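Local coordinates for protein chitinase (Chromobacterium violaceum, PDB 4TXG) that probably binds chitin and hydrolyses its glycosidic bonds, as a family 18 glycoside hydrolase of chitin degradation, at residues A138-G143 / Y363-A368. Sequence-based numbering, arbitrary orientation.
Sequences AVYKQG and YYQITA
Tyr140 turns the edge of its ring toward the face of Tyr363 in an offset edge-to-face pair, the planes inclined at 73° and the centroids 5.6 Å apart. The touching atoms lie on one flank of each phenol, with CE2 of Tyr140 3.7 Å from CE2 of Tyr363. Beyond this meeting of carbons, the hydroxyl of Tyr140 is reached by the side chain of Gln365: NE2 donates to Tyr140 OH at 3.0 Å in a nearly straight bond (170°), with the oxygen lying in the amide plane. The chain of Gln365 runs extended beyond CG, with CD anti to CA (chi2 -178°), which carries the amide out toward the phenol. Residues 363-368 lead into strand 365-371 of the parallel (beta/alpha)8 barrel of the GH18 domain, directly after helix 338-360, so the contact lays the loop that precedes the first barrel strand, 155-161, against the start of a later one. Asp390, just before the neighbouring strand 391-395, ties the two tyrosines together: its OD1 is hydrogen-bonded to both phenol hydroxyls, while OD2 bonds the backbone N of Ile366. Val139 fills in beside the aromatic pair. Its CG2 lies 3.7 Å from CB of Tyr363, and CG1, set anti to the backbone N, sits 3.9 Å above the centre of the Tyr140 ring and 4.1 Å from NE2 of Gln365.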
loop_
_atom_site.group_PDB
_atom_site.type_symbol
_atom_site.label_atom_id
_atom_site.label_comp_id
_atom_site.label_asym_id
_atom_site.label_seq_id
_atom_site.Cartn_x
_atom_site.Cartn_y
_atom_site.Cartn_z
ATOM N N ALA A 138 -10.428 -3.535 22.373
ATOM C CA ALA A 138 -9.045 -3.648 22.831
ATOM C C ALA A 138 -8.097 -2.731 22.043
ATOM O O ALA A 138 -7.042 -2.343 22.550
ATOM C CB ALA A 138 -8.572 -5.107 22.735
ATOM N N VAL A 139 -8.479 -2.385 20.814
ATOM C CA VAL A 139 -7.608 -1.638 19.902
ATOM C C VAL A 139 -8.317 -0.395 19.351
ATOM O O VAL A 139 -7.672 0.589 18.974
ATOM C CB VAL A 139 -7.137 -2.549 18.720
ATOM C CG1 VAL A 139 -6.521 -1.752 17.574
ATOM C CG2 VAL A 139 -6.145 -3.603 19.222
ATOM N N TYR A 140 -9.649 -0.438 19.318
ATOM C CA TYR A 140 -10.432 0.648 18.736
ATOM C C TYR A 140 -11.325 1.352 19.753
ATOM O O TYR A 140 -11.699 0.786 20.778
ATOM C CB TYR A 140 -11.296 0.121 17.588
ATOM C CG TYR A 140 -10.469 -0.452 16.456
ATOM C CD1 TYR A 140 -9.732 0.379 15.626
ATOM C CD2 TYR A 140 -10.419 -1.828 16.227
ATOM C CE1 TYR A 140 -8.965 -0.130 14.586
ATOM C CE2 TYR A 140 -9.658 -2.350 15.179
ATOM C CZ TYR A 140 -8.927 -1.497 14.371
ATOM O OH TYR A 140 -8.162 -2.001 13.335
ATOM N N LYS A 141 -11.650 2.601 19.453
ATOM C CA LYS A 141 -12.558 3.396 20.270
ATOM C C LYS A 141 -13.986 3.130 19.846
ATOM O O LYS A 141 -14.213 2.522 18.804
ATOM C CB LYS A 141 -12.246 4.888 20.117
ATOM C CG LYS A 141 -10.784 5.212 20.277
ATOM C CD LYS A 141 -10.477 6.623 19.802
ATOM C CE LYS A 141 -8.980 6.864 19.788
ATOM N NZ LYS A 141 -8.654 8.251 19.375
ATOM N N GLN A 142 -14.954 3.574 20.642
ATOM C CA GLN A 142 -16.332 3.501 20.180
ATOM C C GLN A 142 -16.431 4.358 18.924
ATOM O O GLN A 142 -15.948 5.489 18.892
ATOM C CB GLN A 142 -17.315 3.942 21.267
ATOM C CG GLN A 142 -17.320 2.980 22.451
ATOM C CD GLN A 142 -18.530 3.128 23.341
ATOM O OE1 GLN A 142 -19.587 3.574 22.904
ATOM N NE2 GLN A 142 -18.378 2.751 24.603
ATOM N N GLY A 143 -17.008 3.787 17.874
ATOM C CA GLY A 143 -17.028 4.439 16.579
ATOM C C GLY A 143 -15.980 3.898 15.623
ATOM O O GLY A 143 -16.029 4.173 14.422
ATOM N N TYR A 363 -6.885 -8.338 20.252
ATOM C CA TYR A 363 -7.224 -8.192 18.841
ATOM C C TYR A 363 -6.022 -8.382 17.916
ATOM O O TYR A 363 -4.900 -7.983 18.252
ATOM C CB TYR A 363 -7.852 -6.811 18.621
ATOM C CG TYR A 363 -8.392 -6.638 17.238
ATOM C CD1 TYR A 363 -9.573 -7.259 16.862
ATOM C CD2 TYR A 363 -7.713 -5.879 16.298
ATOM C CE1 TYR A 363 -10.073 -7.116 15.592
ATOM C CE2 TYR A 363 -8.205 -5.734 15.019
ATOM C CZ TYR A 363 -9.388 -6.349 14.678
ATOM O OH TYR A 363 -9.902 -6.223 13.413
ATOM N N TYR A 364 -6.257 -8.984 16.748
ATOM C CA TYR A 364 -5.215 -9.137 15.728
ATOM C C TYR A 364 -5.606 -8.405 14.450
ATOM O O TYR A 364 -6.670 -8.649 13.889
ATOM C CB TYR A 364 -4.949 -10.616 15.408
ATOM C CG TYR A 364 -4.518 -11.434 16.609
ATOM C CD1 TYR A 364 -3.266 -11.243 17.189
ATOM C CD2 TYR A 364 -5.358 -12.392 17.160
ATOM C CE1 TYR A 364 -2.864 -11.988 18.291
ATOM C CE2 TYR A 364 -4.970 -13.144 18.271
ATOM C CZ TYR A 364 -3.723 -12.936 18.829
ATOM O OH TYR A 364 -3.329 -13.679 19.927
ATOM N N GLN A 365 -4.736 -7.512 13.996
ATOM C CA GLN A 365 -5.006 -6.729 12.795
ATOM C C GLN A 365 -4.547 -7.451 11.526
ATOM O O GLN A 365 -3.556 -8.180 11.535
ATOM C CB GLN A 365 -4.332 -5.348 12.891
ATOM C CG GLN A 365 -5.040 -4.370 13.846
ATOM C CD GLN A 365 -4.385 -2.990 13.886
ATOM O OE1 GLN A 365 -3.171 -2.877 14.055
ATOM N NE2 GLN A 365 -5.190 -1.935 13.729
ATOM N N ILE A 366 -5.285 -7.256 10.438
ATOM C CA ILE A 366 -4.784 -7.623 9.111
ATOM C C ILE A 366 -4.616 -6.370 8.293
ATOM O O ILE A 366 -5.564 -5.597 8.123
ATOM C CB ILE A 366 -5.727 -8.560 8.361
ATOM C CG1 ILE A 366 -6.069 -9.760 9.219
ATOM C CG2 ILE A 366 -5.088 -9.004 7.031
ATOM C CD1 ILE A 366 -6.983 -10.713 8.528
ATOM N N THR A 367 -3.408 -6.151 7.793
ATOM C CA THR A 367 -3.183 -5.032 6.904
ATOM C C THR A 367 -2.598 -5.549 5.593
ATOM O O THR A 367 -2.266 -6.727 5.465
ATOM C CB THR A 367 -2.258 -3.980 7.553
ATOM O OG1 THR A 367 -0.933 -4.507 7.709
ATOM C CG2 THR A 367 -2.798 -3.593 8.935
ATOM N N ALA A 368 -2.497 -4.667 4.606
ATOM C CA ALA A 368 -1.867 -5.045 3.357
ATOM C C ALA A 368 -1.119 -3.873 2.771
ATOM O O ALA A 368 -1.560 -2.734 2.864
ATOM C CB ALA A 368 -2.911 -5.567 2.353
#